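Long-range contacts in nigritoxine (Vibrio nigripulchritudo, PDB 5M41), which is a bacterial toxin active against crustaceans and insects, with a new fold: residues N489-V494 with F560-D565; V576-S581 with I694-R699; H584-F589 with N596-L601; T666-I671 with S708-F713. All blocks are in the same frame, centred on the assembly; numbering follows the deposited sequence.

Contact 1 (N489-V494 with F560-D565); sequences NPNGNV and FNNIGD
Residues 491-494 run nearly antiparallel to 561-565, their end-to-end directions 167° apart, without any backbone-to-backbone hydrogen bond between them. A type I turn from Asn489 to Gly492, and the residue after it, bring Asn491 and Asn493 to the strand. Asn493, its CG beside the backbone N, pairs through both ends of its amide with the backbone N and O of Asn562: OD1 receives Asn562 N on a lone pair at 2.9 Å, and ND2 gives to Asn562 O at 3.0 Å, from above that carbonyl's plane. The same ND2 bonds to Tyr511 O. Strand 560-562 is an outermost strand of the six-stranded antiparallel sheet, and so a side chain occupies backbone groups on its outer side. Behind Asn493, the amide of Asn489 bonds to both its N and its O, fixing the loop that carries it. Asn562 points its CG anti to the backbone N (chi1 -177°); OD1 accepts from Gly564 N, an Asx turn, while ND2 donates to Asp565 O. Its amide lies stacked on that of Asn491, the planes 15° apart and Asn491 CG 3.5 Å from Asn562 ND2. Water 1 joins Asn491 O to Asn562 ND2, and water 2 links Val494 N to Phe560 O.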
# COMPACT_ATOMS: atom_id res chain seq x y z
N ASN A 489 -31.79 31.30 -7.03
CA ASN A 489 -31.09 31.28 -5.77
C ASN A 489 -31.87 32.11 -4.77
O ASN A 489 -31.35 33.08 -4.23
CB ASN A 489 -29.67 31.83 -5.95
CG ASN A 489 -28.82 31.64 -4.71
OD1 ASN A 489 -29.20 30.92 -3.76
ND2 ASN A 489 -27.65 32.27 -4.70
N PRO A 490 -33.14 31.74 -4.51
CA PRO A 490 -33.94 32.60 -3.63
C PRO A 490 -33.34 32.73 -2.23
O PRO A 490 -33.63 33.71 -1.54
CB PRO A 490 -35.30 31.88 -3.55
CG PRO A 490 -35.00 30.46 -3.90
CD PRO A 490 -33.89 30.53 -4.91
N ASN A 491 -32.53 31.75 -1.80
CA ASN A 491 -32.04 31.79 -0.43
C ASN A 491 -30.79 32.64 -0.33
O ASN A 491 -30.35 32.97 0.78
CB ASN A 491 -31.82 30.37 0.14
CG ASN A 491 -33.11 29.57 0.26
OD1 ASN A 491 -33.12 28.34 0.09
ND2 ASN A 491 -34.22 30.25 0.54
N GLY A 492 -30.22 33.00 -1.48
CA GLY A 492 -28.99 33.77 -1.49
C GLY A 492 -27.80 32.92 -1.04
O GLY A 492 -26.93 33.40 -0.29
N ASN A 493 -27.76 31.67 -1.50
CA ASN A 493 -26.65 30.79 -1.19
C ASN A 493 -25.38 31.31 -1.83
O ASN A 493 -25.40 31.84 -2.95
CB ASN A 493 -26.95 29.33 -1.58
CG ASN A 493 -27.93 28.66 -0.63
OD1 ASN A 493 -27.94 28.96 0.55
ND2 ASN A 493 -28.77 27.77 -1.15
N VAL A 494 -24.28 31.22 -1.07
CA VAL A 494 -23.00 31.81 -1.45
C VAL A 494 -22.28 30.92 -2.45
O VAL A 494 -22.21 29.68 -2.28
CB VAL A 494 -22.10 32.04 -0.21
CG1 VAL A 494 -20.75 32.60 -0.60
CG2 VAL A 494 -22.81 32.96 0.79
N PHE A 560 -22.03 26.06 4.77
CA PHE A 560 -23.46 25.77 4.92
C PHE A 560 -24.25 26.50 3.85
O PHE A 560 -23.82 27.54 3.35
CB PHE A 560 -23.96 26.22 6.30
CG PHE A 560 -23.46 25.38 7.44
CD1 PHE A 560 -24.30 24.44 8.06
CD2 PHE A 560 -22.16 25.54 7.93
CE1 PHE A 560 -23.86 23.67 9.12
CE2 PHE A 560 -21.71 24.79 9.01
CZ PHE A 560 -22.56 23.84 9.59
N ASN A 561 -25.39 25.91 3.50
CA ASN A 561 -26.35 26.50 2.58
C ASN A 561 -27.72 26.34 3.16
O ASN A 561 -27.95 25.42 3.97
CB ASN A 561 -26.32 25.79 1.23
CG ASN A 561 -25.02 25.98 0.50
OD1 ASN A 561 -24.16 25.08 0.48
ND2 ASN A 561 -24.84 27.17 -0.06
N ASN A 562 -28.63 27.22 2.75
CA ASN A 562 -30.03 27.09 3.09
C ASN A 562 -30.67 26.27 1.98
O ASN A 562 -30.77 26.73 0.84
CB ASN A 562 -30.67 28.48 3.23
CG ASN A 562 -32.13 28.43 3.67
OD1 ASN A 562 -32.70 27.37 3.96
ND2 ASN A 562 -32.73 29.60 3.72
N ILE A 563 -31.05 25.04 2.30
CA ILE A 563 -31.73 24.17 1.34
C ILE A 563 -33.24 24.23 1.60
O ILE A 563 -34.02 23.51 0.98
CB ILE A 563 -31.21 22.71 1.40
CG1 ILE A 563 -31.34 22.13 2.83
CG2 ILE A 563 -29.77 22.64 0.86
CD1 ILE A 563 -31.20 20.62 2.94
N GLY A 564 -33.65 25.09 2.54
CA GLY A 564 -35.07 25.29 2.83
C GLY A 564 -35.61 26.55 2.16
O GLY A 564 -35.41 26.76 0.95
N ASP A 565 -36.28 27.39 2.94
CA ASP A 565 -36.95 28.60 2.42
C ASP A 565 -36.44 29.89 3.03
O ASP A 565 -35.59 29.86 3.92
CB ASP A 565 -38.44 28.49 2.66
CG ASP A 565 -39.07 27.41 1.85
OD1 ASP A 565 -38.58 27.16 0.72
OD2 ASP A 565 -40.04 26.78 2.33
O HOH W 1 -31.28 31.85 3.17
O HOH W 2 -24.45 29.77 1.17

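Contact 2 (V576-S581 with I694-R699); sequences VNNPYS and IVESMR
Val576, at the end of strand 571-576, reaches helix 688-704 with the tip of CG1, 4.1 Å from Ser697 OG. The chain then leaves the sheet, and Asn577 turns its side chain from the helix to bond through ND2 with His556 O. Asn578 comes next and faces the helix, its CG anti to the backbone N (chi1 -164°). Its CB lies 3.2 Å from Ser697 OG, a van der Waals approach; the hydroxyl itself is hydrogen-bonded to Asn693 O, one turn back in the helix. The two ends of the Asn578 amide are held separately: OD1 takes Tyr580 N on a lone pair at 2.9 Å, and ND2 donates to Asn693 OD1. Tyr580 sets its CB against Ile694 CG1 at 4.0 Å while its ring leads off toward Phe550 and Tyr609. Its carbonyl lies over the helix backbone, with Ile694 CA 3.5 Å from Tyr580 O in a CA-H...O contact. Water 3 gives one proton to Tyr580 O and the other to Ile694 O. Ser581 closes the passage, its CB 3.3 Å from Ser697 OG, so that the small serine of the helix sits among Asn578, Tyr580 and Ser581 and lets the backbones come close. This is an Asx turn overlapping a type I beta turn, forming the connection between two neighbouring antiparallel strands and packed on a helix.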
# COMPACT_ATOMS: atom_id res chain seq x y z
N VAL A 576 -24.70 21.60 6.17
CA VAL A 576 -23.29 21.66 5.84
C VAL A 576 -23.02 20.83 4.55
O VAL A 576 -23.81 19.94 4.21
CB VAL A 576 -22.42 21.21 7.05
CG1 VAL A 576 -22.40 19.70 7.21
CG2 VAL A 576 -21.00 21.74 6.90
N ASN A 577 -21.97 21.18 3.80
CA ASN A 577 -21.64 20.45 2.57
C ASN A 577 -21.07 19.05 2.80
O ASN A 577 -21.26 18.17 1.93
CB ASN A 577 -20.62 21.21 1.74
CG ASN A 577 -21.20 22.44 1.07
OD1 ASN A 577 -22.42 22.55 0.90
ND2 ASN A 577 -20.33 23.35 0.67
N ASN A 578 -20.37 18.85 3.93
CA ASN A 578 -19.68 17.56 4.22
C ASN A 578 -20.49 16.36 3.75
O ASN A 578 -21.65 16.20 4.16
CB ASN A 578 -19.42 17.41 5.71
CG ASN A 578 -18.40 16.31 6.02
OD1 ASN A 578 -18.51 15.16 5.54
ND2 ASN A 578 -17.38 16.67 6.79
N PRO A 579 -19.91 15.51 2.88
CA PRO A 579 -20.75 14.46 2.32
C PRO A 579 -21.13 13.37 3.34
O PRO A 579 -21.99 12.56 3.05
CB PRO A 579 -19.91 13.89 1.17
CG PRO A 579 -18.50 14.20 1.54
CD PRO A 579 -18.52 15.45 2.37
N TYR A 580 -20.52 13.38 4.51
CA TYR A 580 -20.84 12.43 5.59
C TYR A 580 -21.77 13.03 6.64
O TYR A 580 -21.88 12.50 7.75
CB TYR A 580 -19.54 11.96 6.27
CG TYR A 580 -18.64 11.15 5.36
CD1 TYR A 580 -18.79 9.77 5.24
CD2 TYR A 580 -17.63 11.77 4.64
CE1 TYR A 580 -17.96 9.03 4.40
CE2 TYR A 580 -16.78 11.04 3.82
CZ TYR A 580 -16.96 9.68 3.69
OH TYR A 580 -16.10 9.00 2.87
N SER A 581 -22.39 14.16 6.32
CA SER A 581 -23.31 14.82 7.25
C SER A 581 -24.69 14.17 7.22
O SER A 581 -25.28 14.02 6.14
CB SER A 581 -23.48 16.28 6.87
OG SER A 581 -24.50 16.86 7.65
N ILE A 694 -18.44 12.13 9.91
CA ILE A 694 -19.79 12.05 10.47
C ILE A 694 -19.87 12.92 11.74
O ILE A 694 -20.82 13.71 11.93
CB ILE A 694 -20.16 10.60 10.79
CG1 ILE A 694 -20.51 9.83 9.51
CG2 ILE A 694 -21.28 10.51 11.84
CD1 ILE A 694 -20.73 8.35 9.75
N VAL A 695 -18.88 12.75 12.59
CA VAL A 695 -18.80 13.39 13.88
C VAL A 695 -18.54 14.90 13.69
O VAL A 695 -19.24 15.75 14.26
CB VAL A 695 -17.72 12.69 14.75
CG1 VAL A 695 -17.32 13.53 15.95
CG2 VAL A 695 -18.26 11.33 15.22
N GLU A 696 -17.53 15.21 12.89
CA GLU A 696 -17.19 16.60 12.60
C GLU A 696 -18.38 17.35 11.99
O GLU A 696 -18.61 18.49 12.35
CB GLU A 696 -15.96 16.68 11.70
CG GLU A 696 -15.56 18.09 11.27
CD GLU A 696 -14.31 18.09 10.39
OE1 GLU A 696 -14.25 17.30 9.42
OE2 GLU A 696 -13.37 18.87 10.68
N SER A 697 -19.14 16.70 11.10
CA SER A 697 -20.40 17.29 10.56
C SER A 697 -21.33 17.65 11.69
O SER A 697 -21.91 18.74 11.70
CB SER A 697 -21.15 16.31 9.67
OG SER A 697 -20.55 16.19 8.41
N MET A 698 -21.49 16.73 12.63
CA MET A 698 -22.40 16.97 13.74
C MET A 698 -21.99 18.15 14.61
O MET A 698 -22.81 19.00 14.95
CB MET A 698 -22.57 15.70 14.55
CG MET A 698 -23.26 14.64 13.71
SD MET A 698 -23.38 13.11 14.63
CE MET A 698 -24.25 12.10 13.45
N ARG A 699 -20.70 18.20 14.94
CA ARG A 699 -20.12 19.28 15.74
C ARG A 699 -20.18 20.64 15.03
O ARG A 699 -20.56 21.65 15.64
CB ARG A 699 -18.67 18.92 16.12
CG ARG A 699 -18.58 17.88 17.22
CD ARG A 699 -17.14 17.43 17.47
NE ARG A 699 -17.09 16.41 18.51
CZ ARG A 699 -16.06 15.57 18.71
NH1 ARG A 699 -15.00 15.63 17.92
NH2 ARG A 699 -16.10 14.69 19.71
O HOH W 3 -23.07 13.24 10.22

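Contact 3 (H584-F589 with N596-L601); sequences HHSHTF and NNHLTL
Water 5 makes three hydrogen bonds: it donates to His598 O at 2.9 Å and pairs with Ser586 OG at 2.7 Å and Thr600 OG1 at 2.6 Å. It ties together side chains on one face of two adjacent strands, and Thr600 OG1 has a further partner in His650 ND1. On this face Ser586 OG packs obliquely against the His598 ring, 3.1 Å from CE1. That ring's rotation is fixed by ND1, which donates almost straight (173°) and in the ring plane to Asn596 O. His584 lays its ring alongside Thr600, whose CB stands over one face, 3.9 Å from the centroid, as a CH-pi contact. Beside His585, water 4 lies in the ring planes of both His585 and His587, bonding to each ND1, and donates to OD1 of Asn597, whose ND2 bonds to Glu656 OE2; His585 NE2 continues to Asn704 ND2. Between the strands, the backbones exchange paired bonds, His584 with Thr600 and Ser586 with His598; the shortest is Thr600 N to His584 O at 2.7 Å. His585 and Leu599 form the non-hydrogen-bonded pair between them, the alternation of an antiparallel beta hairpin, here central to a six-stranded sheet.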
# COMPACT_ATOMS: atom_id res chain seq x y z
N HIS A 584 -28.68 18.61 10.15
CA HIS A 584 -28.77 19.99 9.71
C HIS A 584 -29.45 20.72 10.83
O HIS A 584 -29.96 20.08 11.77
CB HIS A 584 -29.53 20.12 8.39
CG HIS A 584 -30.93 19.53 8.42
ND1 HIS A 584 -31.98 20.19 8.96
CD2 HIS A 584 -31.42 18.33 7.95
CE1 HIS A 584 -33.09 19.43 8.84
NE2 HIS A 584 -32.74 18.29 8.23
N HIS A 585 -29.44 22.06 10.78
CA HIS A 585 -30.24 22.84 11.71
C HIS A 585 -31.26 23.67 10.98
O HIS A 585 -31.14 23.91 9.79
CB HIS A 585 -29.40 23.67 12.67
CG HIS A 585 -28.50 24.69 12.01
ND1 HIS A 585 -28.86 25.98 11.85
CD2 HIS A 585 -27.20 24.58 11.52
CE1 HIS A 585 -27.84 26.66 11.27
NE2 HIS A 585 -26.83 25.79 11.06
N SER A 586 -32.30 24.09 11.70
CA SER A 586 -33.38 24.83 11.06
C SER A 586 -34.13 25.68 12.06
O SER A 586 -34.00 25.50 13.28
CB SER A 586 -34.33 23.87 10.34
OG SER A 586 -35.04 23.09 11.27
N HIS A 587 -34.94 26.59 11.53
CA HIS A 587 -35.62 27.59 12.32
C HIS A 587 -36.63 28.27 11.45
O HIS A 587 -36.58 28.16 10.22
CB HIS A 587 -34.62 28.62 12.84
CG HIS A 587 -33.88 29.34 11.74
ND1 HIS A 587 -32.60 29.09 11.45
CD2 HIS A 587 -34.32 30.31 10.83
CE1 HIS A 587 -32.21 29.85 10.41
NE2 HIS A 587 -33.27 30.60 10.03
N THR A 588 -37.54 29.01 12.07
CA THR A 588 -38.43 29.88 11.32
C THR A 588 -37.94 31.31 11.50
O THR A 588 -37.70 31.75 12.63
CB THR A 588 -39.90 29.77 11.81
OG1 THR A 588 -40.03 30.48 13.03
CG2 THR A 588 -40.32 28.34 12.02
N PHE A 589 -37.75 32.00 10.38
CA PHE A 589 -37.43 33.43 10.39
C PHE A 589 -38.58 34.21 11.01
O PHE A 589 -39.75 33.94 10.71
CB PHE A 589 -37.22 33.94 8.96
CG PHE A 589 -36.06 33.30 8.25
CD1 PHE A 589 -34.77 33.81 8.41
CD2 PHE A 589 -36.26 32.21 7.41
CE1 PHE A 589 -33.69 33.22 7.75
CE2 PHE A 589 -35.18 31.62 6.75
CZ PHE A 589 -33.90 32.13 6.92
N ASN A 596 -37.81 28.67 17.06
CA ASN A 596 -37.83 27.22 16.91
C ASN A 596 -36.50 26.66 16.39
O ASN A 596 -36.47 25.63 15.72
CB ASN A 596 -39.01 26.78 16.03
CG ASN A 596 -39.32 25.30 16.15
OD1 ASN A 596 -39.51 24.77 17.26
ND2 ASN A 596 -39.39 24.62 15.02
N ASN A 597 -35.39 27.34 16.70
CA ASN A 597 -34.07 26.88 16.31
C ASN A 597 -33.81 25.49 16.87
O ASN A 597 -33.98 25.28 18.08
CB ASN A 597 -33.02 27.86 16.80
CG ASN A 597 -31.63 27.57 16.24
OD1 ASN A 597 -31.46 26.79 15.29
ND2 ASN A 597 -30.62 28.21 16.84
N HIS A 598 -33.45 24.54 16.02
CA HIS A 598 -33.18 23.16 16.48
C HIS A 598 -32.31 22.41 15.53
O HIS A 598 -32.24 22.75 14.34
CB HIS A 598 -34.48 22.39 16.72
CG HIS A 598 -35.29 22.16 15.47
ND1 HIS A 598 -36.09 23.12 14.93
CD2 HIS A 598 -35.41 21.04 14.64
CE1 HIS A 598 -36.69 22.63 13.82
NE2 HIS A 598 -36.27 21.36 13.65
N LEU A 599 -31.62 21.38 16.04
CA LEU A 599 -30.77 20.49 15.24
C LEU A 599 -31.57 19.24 14.90
O LEU A 599 -32.29 18.70 15.76
CB LEU A 599 -29.48 20.11 15.99
CG LEU A 599 -28.44 19.30 15.18
CD1 LEU A 599 -27.03 19.74 15.54
CD2 LEU A 599 -28.62 17.79 15.34
N THR A 600 -31.45 18.79 13.66
CA THR A 600 -32.16 17.61 13.22
C THR A 600 -31.20 16.53 12.78
O THR A 600 -30.28 16.80 12.02
CB THR A 600 -33.10 17.93 12.04
OG1 THR A 600 -34.17 18.73 12.54
CG2 THR A 600 -33.69 16.64 11.44
N LEU A 601 -31.43 15.33 13.30
CA LEU A 601 -30.73 14.14 12.88
C LEU A 601 -31.61 13.43 11.86
O LEU A 601 -32.79 13.16 12.12
CB LEU A 601 -30.49 13.22 14.09
CG LEU A 601 -29.96 11.82 13.74
CD1 LEU A 601 -28.55 11.89 13.13
CD2 LEU A 601 -30.01 10.91 14.96
O HOH W 4 -31.14 27.16 12.60
O HOH W 5 -33.44 21.18 12.26

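Contact 4 (T666-I671 with S708-F713); sequences TLQDFI and SPDTLF
Two backbone hydrogen bonds join the first turn of helix 667-676 to the loop 708-713. Leu667 N meets Leu712 O nearly along the C=O axis at 2.9 Å, and Gln668 N meets Pro709 O at 3.0 Å from well above the carbonyl plane. Amides at a helix start lack acceptors from within the helix, and here the loop supplies them. Thr666 CA adds a CA-H...O contact to Leu712 O at 3.2 Å. The helix start itself is a capping box: Thr666 OG1, set between N and the carbonyl carbon (chi1 68°), accepts from Asp669 N at 2.9 Å, and Asp669 OD2 returns a weak bond from Thr666 N. Asp669 OD2 is also bonded to Ser743 OG. In the loop, Ser708 OG donates to Asp710 OD1. Among apolar contacts, Leu667 and Leu712 lie side by side, CD2 of the former 3.8 Å from CD1 of the latter, and both reach Leu599 of the sheet and Ala702 of helix 688-704. The Pro709 ring lies against Gln668 CB and brings its CG to 4.2 Å from Ile671 CD1. Nearer the surface, Thr666 CG2 leans obliquely on the Phe713 ring, 3.6 Å from CE1, and Gln668 extends beside Asp710 CB.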
# COMPACT_ATOMS: atom_id res chain seq x y z
N THR A 666 -28.19 14.42 25.70
CA THR A 666 -27.59 15.49 24.90
C THR A 666 -27.04 14.94 23.59
O THR A 666 -26.76 13.75 23.48
CB THR A 666 -26.43 16.16 25.65
OG1 THR A 666 -25.35 15.22 25.76
CG2 THR A 666 -26.87 16.63 27.06
N LEU A 667 -26.87 15.83 22.61
CA LEU A 667 -26.17 15.50 21.37
C LEU A 667 -24.77 14.98 21.68
O LEU A 667 -24.28 14.08 20.99
CB LEU A 667 -26.07 16.73 20.44
CG LEU A 667 -25.39 16.48 19.08
CD1 LEU A 667 -26.17 15.51 18.20
CD2 LEU A 667 -25.18 17.79 18.34
N GLN A 668 -24.11 15.55 22.69
CA GLN A 668 -22.82 15.03 23.13
C GLN A 668 -22.86 13.54 23.53
O GLN A 668 -21.98 12.76 23.14
CB GLN A 668 -22.26 15.86 24.28
CG GLN A 668 -20.76 15.69 24.43
CD GLN A 668 -20.20 16.35 25.66
OE1 GLN A 668 -19.25 17.13 25.57
NE2 GLN A 668 -20.78 16.05 26.83
N ASP A 669 -23.88 13.13 24.30
CA ASP A 669 -24.01 11.70 24.64
C ASP A 669 -24.06 10.87 23.35
O ASP A 669 -23.41 9.83 23.26
CB ASP A 669 -25.27 11.42 25.44
CG ASP A 669 -25.26 12.02 26.83
OD1 ASP A 669 -24.18 12.34 27.39
OD2 ASP A 669 -26.38 12.18 27.36
N PHE A 670 -24.85 11.34 22.38
CA PHE A 670 -25.04 10.67 21.10
C PHE A 670 -23.72 10.55 20.35
O PHE A 670 -23.31 9.46 19.92
CB PHE A 670 -26.08 11.41 20.23
CG PHE A 670 -26.33 10.77 18.90
CD1 PHE A 670 -27.10 9.62 18.80
CD2 PHE A 670 -25.82 11.34 17.73
CE1 PHE A 670 -27.34 9.02 17.57
CE2 PHE A 670 -26.06 10.75 16.49
CZ PHE A 670 -26.82 9.59 16.41
N ILE A 671 -23.02 11.67 20.27
CA ILE A 671 -21.76 11.74 19.54
C ILE A 671 -20.71 10.84 20.19
O ILE A 671 -20.01 10.09 19.49
CB ILE A 671 -21.27 13.21 19.41
CG1 ILE A 671 -22.16 13.97 18.40
CG2 ILE A 671 -19.79 13.28 19.03
CD1 ILE A 671 -21.78 15.44 18.22
N SER A 708 -23.94 23.97 21.10
CA SER A 708 -22.84 23.04 21.26
C SER A 708 -23.46 21.71 21.60
O SER A 708 -24.59 21.65 22.10
CB SER A 708 -21.89 23.47 22.38
OG SER A 708 -22.53 23.34 23.64
N PRO A 709 -22.71 20.62 21.36
CA PRO A 709 -23.27 19.29 21.62
C PRO A 709 -23.78 19.09 23.06
O PRO A 709 -24.81 18.44 23.27
CB PRO A 709 -22.11 18.35 21.26
CG PRO A 709 -21.34 19.12 20.22
CD PRO A 709 -21.39 20.54 20.71
N ASP A 710 -23.09 19.65 24.06
CA ASP A 710 -23.55 19.47 25.45
C ASP A 710 -24.69 20.42 25.88
O ASP A 710 -25.21 20.27 26.97
CB ASP A 710 -22.38 19.56 26.45
CG ASP A 710 -21.62 20.88 26.36
OD1 ASP A 710 -22.06 21.80 25.64
OD2 ASP A 710 -20.57 21.00 27.01
N THR A 711 -25.05 21.39 25.04
CA THR A 711 -26.18 22.30 25.35
C THR A 711 -27.43 21.97 24.50
O THR A 711 -28.47 22.61 24.62
CB THR A 711 -25.80 23.80 25.22
OG1 THR A 711 -25.37 24.11 23.89
CG2 THR A 711 -24.68 24.20 26.22
N LEU A 712 -27.30 20.95 23.65
CA LEU A 712 -28.39 20.48 22.81
C LEU A 712 -29.05 19.24 23.38
O LEU A 712 -28.43 18.16 23.41
CB LEU A 712 -27.90 20.22 21.38
CG LEU A 712 -27.60 21.49 20.55
CD1 LEU A 712 -26.78 21.15 19.32
CD2 LEU A 712 -28.90 22.17 20.15
N PHE A 713 -30.30 19.37 23.81
CA PHE A 713 -31.02 18.23 24.39
C PHE A 713 -32.03 17.58 23.42
O PHE A 713 -32.69 18.26 22.66
CB PHE A 713 -31.73 18.62 25.70
CG PHE A 713 -30.80 19.18 26.75
CD1 PHE A 713 -30.12 18.34 27.63
CD2 PHE A 713 -30.63 20.56 26.87
CE1 PHE A 713 -29.27 18.86 28.60
CE2 PHE A 713 -29.78 21.09 27.85
CZ PHE A 713 -29.10 20.23 28.70

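All four contacts lie in the C-terminal part of the chain, around one six-stranded antiparallel sheet. Contact 1 is at its outermost strand 560-562, contact 3 joins its two central strands about 14 Å away between centres, and contact 4 leads into the opposite outermost strand, 713-715, with about 26 Å between the centres of contacts 1 and 4. Contact 2 sets the connection between strands 571-576 and 583-589 against helix 688-704. Along the chain contact 1 comes first, contact 3 falls between the two halves of contact 2, and contacts 2 and 4 interleave. Met698 packs on Phe670 and Ile671, and Leu601 on Phe670, so helices and sheet share one core, remote in sequence from the magnesium site.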